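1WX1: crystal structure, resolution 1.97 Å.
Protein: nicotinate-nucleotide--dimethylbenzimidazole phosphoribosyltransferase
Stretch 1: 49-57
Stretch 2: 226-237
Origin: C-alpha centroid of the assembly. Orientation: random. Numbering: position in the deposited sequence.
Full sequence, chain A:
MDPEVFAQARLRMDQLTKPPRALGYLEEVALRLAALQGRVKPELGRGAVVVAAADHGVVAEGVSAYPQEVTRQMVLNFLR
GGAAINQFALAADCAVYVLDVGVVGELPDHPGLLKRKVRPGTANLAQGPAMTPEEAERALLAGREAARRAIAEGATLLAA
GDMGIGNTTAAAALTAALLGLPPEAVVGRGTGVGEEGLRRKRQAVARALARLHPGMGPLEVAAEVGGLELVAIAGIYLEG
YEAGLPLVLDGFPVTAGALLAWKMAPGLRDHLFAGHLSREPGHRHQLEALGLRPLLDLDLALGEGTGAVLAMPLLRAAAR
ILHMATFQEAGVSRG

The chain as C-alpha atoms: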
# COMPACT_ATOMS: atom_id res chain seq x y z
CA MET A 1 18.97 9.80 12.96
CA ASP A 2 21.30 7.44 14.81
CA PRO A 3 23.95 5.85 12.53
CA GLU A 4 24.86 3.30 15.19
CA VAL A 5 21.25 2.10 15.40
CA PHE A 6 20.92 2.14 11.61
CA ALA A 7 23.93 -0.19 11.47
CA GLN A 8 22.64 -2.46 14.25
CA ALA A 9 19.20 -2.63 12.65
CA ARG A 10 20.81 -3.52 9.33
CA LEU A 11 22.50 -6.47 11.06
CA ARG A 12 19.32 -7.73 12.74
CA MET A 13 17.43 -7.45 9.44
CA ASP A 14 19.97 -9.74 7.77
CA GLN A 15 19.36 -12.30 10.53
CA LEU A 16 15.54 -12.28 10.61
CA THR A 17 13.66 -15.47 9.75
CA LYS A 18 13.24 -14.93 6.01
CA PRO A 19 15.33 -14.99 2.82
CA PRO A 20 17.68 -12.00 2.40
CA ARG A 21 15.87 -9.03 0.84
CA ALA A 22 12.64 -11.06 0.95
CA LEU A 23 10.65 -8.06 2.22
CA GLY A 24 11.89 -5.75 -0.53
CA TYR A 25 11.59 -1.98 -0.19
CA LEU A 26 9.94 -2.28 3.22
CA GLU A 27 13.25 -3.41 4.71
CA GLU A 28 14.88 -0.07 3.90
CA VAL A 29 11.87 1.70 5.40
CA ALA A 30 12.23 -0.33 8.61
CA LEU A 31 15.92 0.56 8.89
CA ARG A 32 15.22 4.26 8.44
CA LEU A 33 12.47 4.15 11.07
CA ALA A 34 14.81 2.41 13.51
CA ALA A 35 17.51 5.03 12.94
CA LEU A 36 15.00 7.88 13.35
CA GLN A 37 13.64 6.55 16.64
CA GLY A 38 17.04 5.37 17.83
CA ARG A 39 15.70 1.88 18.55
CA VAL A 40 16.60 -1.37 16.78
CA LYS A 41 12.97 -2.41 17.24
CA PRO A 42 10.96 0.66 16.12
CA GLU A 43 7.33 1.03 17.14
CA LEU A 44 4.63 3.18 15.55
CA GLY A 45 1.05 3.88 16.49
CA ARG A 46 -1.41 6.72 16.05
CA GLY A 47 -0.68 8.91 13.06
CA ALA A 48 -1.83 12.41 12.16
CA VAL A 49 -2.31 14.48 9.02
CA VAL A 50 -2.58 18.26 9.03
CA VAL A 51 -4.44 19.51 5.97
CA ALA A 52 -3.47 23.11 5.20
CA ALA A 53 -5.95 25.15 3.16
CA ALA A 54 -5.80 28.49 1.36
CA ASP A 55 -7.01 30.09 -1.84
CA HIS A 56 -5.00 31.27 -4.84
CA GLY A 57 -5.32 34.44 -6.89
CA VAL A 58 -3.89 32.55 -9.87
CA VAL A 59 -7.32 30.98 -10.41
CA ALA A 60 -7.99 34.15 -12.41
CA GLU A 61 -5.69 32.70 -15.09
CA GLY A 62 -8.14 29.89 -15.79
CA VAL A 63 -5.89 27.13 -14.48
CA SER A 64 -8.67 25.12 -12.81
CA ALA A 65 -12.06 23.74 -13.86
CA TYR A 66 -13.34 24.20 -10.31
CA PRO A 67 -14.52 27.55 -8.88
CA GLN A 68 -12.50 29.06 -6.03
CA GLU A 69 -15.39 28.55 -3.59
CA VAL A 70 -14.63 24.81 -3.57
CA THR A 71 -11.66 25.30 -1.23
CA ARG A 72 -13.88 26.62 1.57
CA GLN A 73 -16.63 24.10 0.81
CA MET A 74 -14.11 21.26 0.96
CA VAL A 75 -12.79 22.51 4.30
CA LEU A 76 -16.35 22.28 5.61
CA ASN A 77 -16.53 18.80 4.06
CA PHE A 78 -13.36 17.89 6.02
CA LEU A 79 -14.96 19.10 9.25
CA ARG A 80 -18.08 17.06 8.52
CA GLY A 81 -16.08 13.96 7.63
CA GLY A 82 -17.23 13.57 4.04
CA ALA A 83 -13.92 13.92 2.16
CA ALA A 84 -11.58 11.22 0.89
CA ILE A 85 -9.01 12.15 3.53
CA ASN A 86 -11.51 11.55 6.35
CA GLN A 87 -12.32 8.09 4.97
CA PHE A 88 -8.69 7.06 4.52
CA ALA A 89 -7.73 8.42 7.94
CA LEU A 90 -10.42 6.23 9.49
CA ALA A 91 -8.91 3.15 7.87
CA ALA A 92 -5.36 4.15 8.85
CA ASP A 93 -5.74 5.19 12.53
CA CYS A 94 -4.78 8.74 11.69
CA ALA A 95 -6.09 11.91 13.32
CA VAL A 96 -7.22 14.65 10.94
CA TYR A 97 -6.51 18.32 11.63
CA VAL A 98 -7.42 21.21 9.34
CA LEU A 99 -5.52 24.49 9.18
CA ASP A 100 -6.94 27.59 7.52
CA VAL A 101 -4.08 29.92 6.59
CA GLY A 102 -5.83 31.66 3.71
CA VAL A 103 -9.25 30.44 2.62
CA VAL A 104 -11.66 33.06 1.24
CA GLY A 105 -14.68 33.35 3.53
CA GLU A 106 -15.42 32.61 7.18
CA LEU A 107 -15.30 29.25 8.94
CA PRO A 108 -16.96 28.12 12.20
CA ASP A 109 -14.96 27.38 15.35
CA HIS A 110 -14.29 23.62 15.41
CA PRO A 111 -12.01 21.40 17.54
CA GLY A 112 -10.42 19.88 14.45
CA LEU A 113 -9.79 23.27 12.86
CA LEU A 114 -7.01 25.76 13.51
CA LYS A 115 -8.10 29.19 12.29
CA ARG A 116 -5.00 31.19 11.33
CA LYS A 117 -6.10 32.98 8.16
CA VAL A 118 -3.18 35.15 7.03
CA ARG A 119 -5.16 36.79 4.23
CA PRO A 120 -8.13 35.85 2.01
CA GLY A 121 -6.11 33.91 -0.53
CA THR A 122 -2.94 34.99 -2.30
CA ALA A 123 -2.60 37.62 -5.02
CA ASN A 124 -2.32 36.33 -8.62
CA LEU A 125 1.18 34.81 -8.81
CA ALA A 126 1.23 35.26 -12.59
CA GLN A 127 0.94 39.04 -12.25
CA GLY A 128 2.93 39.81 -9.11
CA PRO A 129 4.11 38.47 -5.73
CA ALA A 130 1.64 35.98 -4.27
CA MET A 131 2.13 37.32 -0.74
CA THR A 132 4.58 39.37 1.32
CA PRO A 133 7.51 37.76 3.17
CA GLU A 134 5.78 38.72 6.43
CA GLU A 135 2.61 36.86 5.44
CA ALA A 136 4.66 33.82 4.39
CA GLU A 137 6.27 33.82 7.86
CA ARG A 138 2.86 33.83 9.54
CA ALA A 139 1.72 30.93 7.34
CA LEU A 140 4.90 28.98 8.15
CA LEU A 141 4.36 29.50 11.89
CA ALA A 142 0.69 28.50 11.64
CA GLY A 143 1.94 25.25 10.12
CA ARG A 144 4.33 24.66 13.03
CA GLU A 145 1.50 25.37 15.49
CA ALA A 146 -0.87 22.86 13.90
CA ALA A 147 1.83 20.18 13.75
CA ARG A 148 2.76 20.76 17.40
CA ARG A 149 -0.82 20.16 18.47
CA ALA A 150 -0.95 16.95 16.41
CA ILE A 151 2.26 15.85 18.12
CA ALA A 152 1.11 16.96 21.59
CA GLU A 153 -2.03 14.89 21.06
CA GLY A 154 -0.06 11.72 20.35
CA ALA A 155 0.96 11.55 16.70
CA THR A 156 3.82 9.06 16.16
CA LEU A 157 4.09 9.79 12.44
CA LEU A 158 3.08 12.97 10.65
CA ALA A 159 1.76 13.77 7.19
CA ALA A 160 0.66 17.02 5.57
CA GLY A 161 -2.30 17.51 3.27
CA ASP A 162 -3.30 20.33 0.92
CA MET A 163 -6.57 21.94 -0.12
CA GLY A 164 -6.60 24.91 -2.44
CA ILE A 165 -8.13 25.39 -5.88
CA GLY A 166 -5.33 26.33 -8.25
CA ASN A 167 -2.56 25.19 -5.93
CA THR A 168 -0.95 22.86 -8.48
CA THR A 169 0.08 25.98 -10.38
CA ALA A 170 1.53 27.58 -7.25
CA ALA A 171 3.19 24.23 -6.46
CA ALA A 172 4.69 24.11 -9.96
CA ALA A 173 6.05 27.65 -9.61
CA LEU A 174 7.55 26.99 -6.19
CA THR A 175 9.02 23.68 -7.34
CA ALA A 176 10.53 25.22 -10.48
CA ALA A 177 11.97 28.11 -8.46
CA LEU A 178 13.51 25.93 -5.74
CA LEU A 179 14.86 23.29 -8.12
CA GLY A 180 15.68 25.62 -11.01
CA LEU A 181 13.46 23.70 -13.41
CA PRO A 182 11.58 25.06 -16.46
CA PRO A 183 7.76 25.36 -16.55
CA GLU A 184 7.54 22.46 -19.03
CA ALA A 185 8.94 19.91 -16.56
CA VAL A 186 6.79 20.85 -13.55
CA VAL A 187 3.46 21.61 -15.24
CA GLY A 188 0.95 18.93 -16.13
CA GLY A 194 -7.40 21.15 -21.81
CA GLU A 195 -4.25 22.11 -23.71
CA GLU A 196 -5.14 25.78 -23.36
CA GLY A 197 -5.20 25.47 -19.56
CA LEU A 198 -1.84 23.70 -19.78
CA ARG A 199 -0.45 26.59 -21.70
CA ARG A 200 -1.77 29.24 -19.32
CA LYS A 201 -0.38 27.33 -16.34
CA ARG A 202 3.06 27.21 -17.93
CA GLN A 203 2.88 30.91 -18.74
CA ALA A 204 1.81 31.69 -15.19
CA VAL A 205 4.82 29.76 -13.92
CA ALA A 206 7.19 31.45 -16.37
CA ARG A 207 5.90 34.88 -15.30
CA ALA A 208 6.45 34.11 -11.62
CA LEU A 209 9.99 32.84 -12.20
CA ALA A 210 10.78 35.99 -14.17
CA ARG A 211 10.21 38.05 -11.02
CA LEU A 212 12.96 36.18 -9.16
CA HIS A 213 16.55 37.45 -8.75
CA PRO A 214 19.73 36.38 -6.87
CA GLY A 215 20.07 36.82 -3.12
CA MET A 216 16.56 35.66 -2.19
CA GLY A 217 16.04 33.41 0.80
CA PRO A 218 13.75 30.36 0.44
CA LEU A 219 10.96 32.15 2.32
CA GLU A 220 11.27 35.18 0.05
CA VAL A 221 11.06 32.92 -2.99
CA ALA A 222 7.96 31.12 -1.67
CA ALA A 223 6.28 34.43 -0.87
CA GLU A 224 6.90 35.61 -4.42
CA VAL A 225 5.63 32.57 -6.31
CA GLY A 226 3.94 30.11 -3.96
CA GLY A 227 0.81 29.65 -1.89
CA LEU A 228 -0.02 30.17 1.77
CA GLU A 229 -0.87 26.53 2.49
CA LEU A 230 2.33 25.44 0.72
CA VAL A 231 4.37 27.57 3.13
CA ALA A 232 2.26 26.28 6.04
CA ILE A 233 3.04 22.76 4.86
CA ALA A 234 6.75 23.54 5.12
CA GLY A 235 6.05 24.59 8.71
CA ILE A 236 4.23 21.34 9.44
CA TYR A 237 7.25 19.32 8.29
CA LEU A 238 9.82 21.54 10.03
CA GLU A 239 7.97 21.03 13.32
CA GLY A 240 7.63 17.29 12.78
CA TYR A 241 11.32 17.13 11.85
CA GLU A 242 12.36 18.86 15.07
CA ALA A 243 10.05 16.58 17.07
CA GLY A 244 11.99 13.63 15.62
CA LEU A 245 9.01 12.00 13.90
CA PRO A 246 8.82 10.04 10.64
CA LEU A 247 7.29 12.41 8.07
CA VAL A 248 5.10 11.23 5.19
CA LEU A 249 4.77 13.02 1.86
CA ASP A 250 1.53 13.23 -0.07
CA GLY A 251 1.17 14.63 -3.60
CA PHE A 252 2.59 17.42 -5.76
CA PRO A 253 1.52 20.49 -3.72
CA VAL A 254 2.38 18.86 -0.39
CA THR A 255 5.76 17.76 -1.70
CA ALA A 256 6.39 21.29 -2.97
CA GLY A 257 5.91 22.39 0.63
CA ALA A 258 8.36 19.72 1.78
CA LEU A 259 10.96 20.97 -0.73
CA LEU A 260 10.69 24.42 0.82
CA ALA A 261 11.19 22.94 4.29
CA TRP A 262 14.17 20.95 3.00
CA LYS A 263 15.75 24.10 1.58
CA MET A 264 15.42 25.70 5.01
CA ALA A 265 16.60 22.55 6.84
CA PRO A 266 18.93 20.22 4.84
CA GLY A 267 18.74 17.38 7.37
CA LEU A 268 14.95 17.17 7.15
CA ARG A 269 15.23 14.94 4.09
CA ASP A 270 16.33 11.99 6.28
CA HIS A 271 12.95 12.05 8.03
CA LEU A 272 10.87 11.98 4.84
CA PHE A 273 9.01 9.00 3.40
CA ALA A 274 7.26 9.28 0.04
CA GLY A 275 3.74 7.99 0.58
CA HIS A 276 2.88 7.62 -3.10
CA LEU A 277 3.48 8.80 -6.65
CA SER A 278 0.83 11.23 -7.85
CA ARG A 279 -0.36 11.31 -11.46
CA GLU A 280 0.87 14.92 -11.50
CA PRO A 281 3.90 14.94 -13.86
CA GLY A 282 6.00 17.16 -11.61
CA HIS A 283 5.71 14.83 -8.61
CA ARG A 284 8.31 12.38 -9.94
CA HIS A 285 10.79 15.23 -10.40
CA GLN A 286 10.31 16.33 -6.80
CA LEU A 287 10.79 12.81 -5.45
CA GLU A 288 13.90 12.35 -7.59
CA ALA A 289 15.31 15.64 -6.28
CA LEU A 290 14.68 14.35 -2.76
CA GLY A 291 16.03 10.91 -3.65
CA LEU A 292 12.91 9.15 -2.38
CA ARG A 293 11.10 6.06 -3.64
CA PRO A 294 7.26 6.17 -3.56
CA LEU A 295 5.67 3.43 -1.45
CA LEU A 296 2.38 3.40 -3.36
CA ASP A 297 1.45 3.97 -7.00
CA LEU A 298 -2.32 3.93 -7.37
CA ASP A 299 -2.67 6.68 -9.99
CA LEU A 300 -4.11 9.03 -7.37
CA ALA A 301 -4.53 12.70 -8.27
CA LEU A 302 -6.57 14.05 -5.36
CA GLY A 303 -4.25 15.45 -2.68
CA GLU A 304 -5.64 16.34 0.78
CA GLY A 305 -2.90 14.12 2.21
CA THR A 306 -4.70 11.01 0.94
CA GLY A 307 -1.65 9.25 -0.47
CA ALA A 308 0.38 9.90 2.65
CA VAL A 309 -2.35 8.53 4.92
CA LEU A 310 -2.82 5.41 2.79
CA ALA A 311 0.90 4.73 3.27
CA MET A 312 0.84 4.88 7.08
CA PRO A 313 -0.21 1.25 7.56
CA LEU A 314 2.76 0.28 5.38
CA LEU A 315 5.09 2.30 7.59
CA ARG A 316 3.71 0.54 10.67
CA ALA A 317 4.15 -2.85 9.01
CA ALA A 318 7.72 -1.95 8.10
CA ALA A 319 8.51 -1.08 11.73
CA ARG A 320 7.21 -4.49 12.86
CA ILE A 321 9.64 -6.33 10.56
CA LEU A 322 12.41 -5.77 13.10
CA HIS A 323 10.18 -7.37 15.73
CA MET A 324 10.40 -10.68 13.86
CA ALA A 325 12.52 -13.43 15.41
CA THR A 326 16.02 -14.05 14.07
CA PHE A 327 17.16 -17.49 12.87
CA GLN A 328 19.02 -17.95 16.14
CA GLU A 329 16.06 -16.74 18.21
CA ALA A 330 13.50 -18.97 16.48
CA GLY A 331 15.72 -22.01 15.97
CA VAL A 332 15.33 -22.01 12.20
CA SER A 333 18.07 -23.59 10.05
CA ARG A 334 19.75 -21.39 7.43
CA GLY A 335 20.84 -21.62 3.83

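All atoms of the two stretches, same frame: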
# COMPACT_ATOMS: atom_id res chain seq x y z
N VAL A 49 -2.50 13.74 10.26
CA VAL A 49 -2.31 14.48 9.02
C VAL A 49 -2.89 15.87 9.26
O VAL A 49 -3.98 16.01 9.83
CB VAL A 49 -3.04 13.81 7.80
CG1 VAL A 49 -4.55 13.73 8.03
CG2 VAL A 49 -2.76 14.62 6.53
N VAL A 50 -2.12 16.89 8.89
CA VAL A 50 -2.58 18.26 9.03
C VAL A 50 -2.82 18.74 7.61
O VAL A 50 -1.88 18.81 6.80
CB VAL A 50 -1.54 19.16 9.72
CG1 VAL A 50 -2.05 20.61 9.75
CG2 VAL A 50 -1.27 18.66 11.14
N VAL A 51 -4.07 19.05 7.30
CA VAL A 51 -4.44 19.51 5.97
C VAL A 51 -4.48 21.03 5.99
O VAL A 51 -5.34 21.62 6.64
CB VAL A 51 -5.83 18.97 5.57
CG1 VAL A 51 -6.15 19.37 4.13
CG2 VAL A 51 -5.86 17.45 5.73
N ALA A 52 -3.55 21.66 5.27
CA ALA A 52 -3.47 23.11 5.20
C ALA A 52 -4.29 23.60 4.01
O ALA A 52 -4.18 23.06 2.91
CB ALA A 52 -2.02 23.55 5.06
N ALA A 53 -5.10 24.63 4.22
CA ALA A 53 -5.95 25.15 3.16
C ALA A 53 -5.83 26.66 2.97
O ALA A 53 -5.71 27.41 3.93
CB ALA A 53 -7.41 24.79 3.45
N ALA A 54 -5.88 27.08 1.71
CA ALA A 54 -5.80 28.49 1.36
C ALA A 54 -6.18 28.64 -0.10
O ALA A 54 -6.06 27.70 -0.88
CB ALA A 54 -4.39 29.02 1.60
N ASP A 55 -6.64 29.83 -0.47
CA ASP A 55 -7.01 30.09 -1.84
C ASP A 55 -5.89 30.76 -2.62
O ASP A 55 -4.94 31.28 -2.03
CB ASP A 55 -8.31 30.89 -1.89
CG ASP A 55 -9.52 30.00 -1.75
OD1 ASP A 55 -10.32 30.19 -0.81
OD2 ASP A 55 -9.67 29.08 -2.59
N HIS A 56 -6.02 30.73 -3.94
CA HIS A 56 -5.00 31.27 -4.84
C HIS A 56 -5.54 32.28 -5.85
O HIS A 56 -6.52 32.00 -6.55
CB HIS A 56 -4.35 30.11 -5.59
CG HIS A 56 -3.71 29.09 -4.69
ND1 HIS A 56 -2.35 29.02 -4.48
CD2 HIS A 56 -4.26 28.12 -3.91
CE1 HIS A 56 -2.08 28.06 -3.62
NE2 HIS A 56 -3.23 27.50 -3.26
N GLY A 57 -4.89 33.43 -5.94
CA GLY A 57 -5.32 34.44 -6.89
C GLY A 57 -5.09 34.00 -8.33
O GLY A 57 -5.73 34.51 -9.25
N GLY A 226 4.71 31.23 -4.49
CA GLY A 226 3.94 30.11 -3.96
C GLY A 226 2.54 30.37 -3.46
O GLY A 226 1.84 31.26 -3.95
N GLY A 227 2.13 29.55 -2.49
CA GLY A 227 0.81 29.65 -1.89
C GLY A 227 0.94 29.60 -0.38
O GLY A 227 1.92 29.07 0.16
N LEU A 228 -0.05 30.15 0.31
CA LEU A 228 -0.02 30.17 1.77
C LEU A 228 0.00 28.79 2.42
O LEU A 228 0.75 28.57 3.37
CB LEU A 228 -1.23 30.96 2.29
CG LEU A 228 -1.16 32.46 1.97
CD1 LEU A 228 -2.57 33.04 1.93
CD2 LEU A 228 -0.30 33.17 3.02
N GLU A 229 -0.82 27.87 1.91
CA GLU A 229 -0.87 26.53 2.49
C GLU A 229 0.41 25.76 2.16
O GLU A 229 0.78 24.85 2.89
CB GLU A 229 -2.11 25.77 1.98
CG GLU A 229 -1.98 25.12 0.62
CD GLU A 229 -2.30 26.05 -0.53
OE1 GLU A 229 -1.95 27.25 -0.44
OE2 GLU A 229 -2.90 25.58 -1.52
N LEU A 230 1.09 26.13 1.08
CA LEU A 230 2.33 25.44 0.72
C LEU A 230 3.41 25.82 1.74
O LEU A 230 4.22 24.99 2.15
CB LEU A 230 2.78 25.83 -0.70
CG LEU A 230 1.78 25.56 -1.84
CD1 LEU A 230 2.46 25.83 -3.18
CD2 LEU A 230 1.28 24.12 -1.79
N VAL A 231 3.41 27.08 2.15
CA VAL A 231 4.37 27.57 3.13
C VAL A 231 4.01 26.96 4.50
O VAL A 231 4.88 26.60 5.28
CB VAL A 231 4.34 29.11 3.22
CG1 VAL A 231 5.26 29.60 4.33
CG2 VAL A 231 4.75 29.69 1.87
N ALA A 232 2.71 26.87 4.78
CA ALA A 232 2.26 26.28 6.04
C ALA A 232 2.69 24.82 6.09
O ALA A 232 3.06 24.30 7.14
CB ALA A 232 0.74 26.38 6.16
N ILE A 233 2.64 24.15 4.93
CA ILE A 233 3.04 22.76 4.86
C ILE A 233 4.52 22.61 5.21
O ILE A 233 4.92 21.65 5.87
CB ILE A 233 2.70 22.17 3.47
CG1 ILE A 233 1.18 21.92 3.42
CG2 ILE A 233 3.48 20.88 3.21
CD1 ILE A 233 0.62 21.67 2.03
N ALA A 234 5.33 23.57 4.78
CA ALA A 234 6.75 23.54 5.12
C ALA A 234 6.88 23.63 6.65
O ALA A 234 7.73 22.97 7.25
CB ALA A 234 7.47 24.72 4.47
N GLY A 235 6.02 24.44 7.26
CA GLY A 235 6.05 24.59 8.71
C GLY A 235 5.66 23.31 9.42
O GLY A 235 6.23 22.95 10.46
N ILE A 236 4.68 22.60 8.86
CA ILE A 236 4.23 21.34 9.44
C ILE A 236 5.40 20.35 9.47
O ILE A 236 5.65 19.71 10.50
CB ILE A 236 3.06 20.75 8.61
CG1 ILE A 236 1.82 21.63 8.79
CG2 ILE A 236 2.79 19.29 9.03
CD1 ILE A 236 0.72 21.36 7.77
N TYR A 237 6.12 20.24 8.36
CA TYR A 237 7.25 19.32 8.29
C TYR A 237 8.44 19.75 9.15
O TYR A 237 9.11 18.91 9.74
CB TYR A 237 7.67 19.10 6.83
CG TYR A 237 6.72 18.21 6.05
CD1 TYR A 237 6.14 18.64 4.86
CD2 TYR A 237 6.39 16.93 6.51
CE1 TYR A 237 5.26 17.84 4.14
CE2 TYR A 237 5.50 16.11 5.80
CZ TYR A 237 4.94 16.58 4.62
OH TYR A 237 4.04 15.80 3.93
O HOH W 1 -2.51 30.02 -1.14
O HOH W 2 -0.81 31.26 -4.90

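The strand 49-54 runs nearly antiparallel to the helix 228-237, at 154° between their directions and 7.0 Å at closest approach. So close a packing calls for small residues, and the strand supplies them by alternation: Val50, Ala52 and Ala54 point their CA-to-CB bonds toward the helix, Val51 and Ala53 away.

Ala52 sits where the backbones come nearest. Its CB lies 3.8 Å from Glu229 CB, 3.9 Å from Ile233 CG1 and 4.1 Å from Ala232 CB, so a methyl group already fills the space. Farther along the helix the gap widens, and larger side chains close it. Ile236, with chi1 m and chi2 t, extends CD1 to 3.5 Å from Val50 CG1, while Val50 is in the t rotamer. Ile233 starts sideways, but its end comes nearer the strand. At the other end Ala54 CB rests 3.8 Å from Leu228 CB.

Polar chemistry is confined to the helix start. Glu229 sets out toward the strand and then folds, chi1 p (82°) and chi2 m (-86°), which carries its carboxylate back toward the N-terminal end of the helix, past Ala54, whose CB is 3.6 Å from Glu229 OE1. There His56, with chi1 m, brings its ring to meet it: NE2 donates a hydrogen bond to Glu229 OE2 at 2.6 Å, with the oxygen near the ring plane, the direction in which an imidazole N-H points.

Gly227, the N-cap residue, makes room for that ring. His56 CE1 is 3.7 Å from Gly227 CA, and an ideal CB there would fall 2.4 Å from CE1, a clash.

Two waters complete the buried polar end. One accepts from Leu228 N, a free amide of the first helical turn, and donates to Asp55 O and Glu229 OE1; the other links His56 ND1 to Gly226 O.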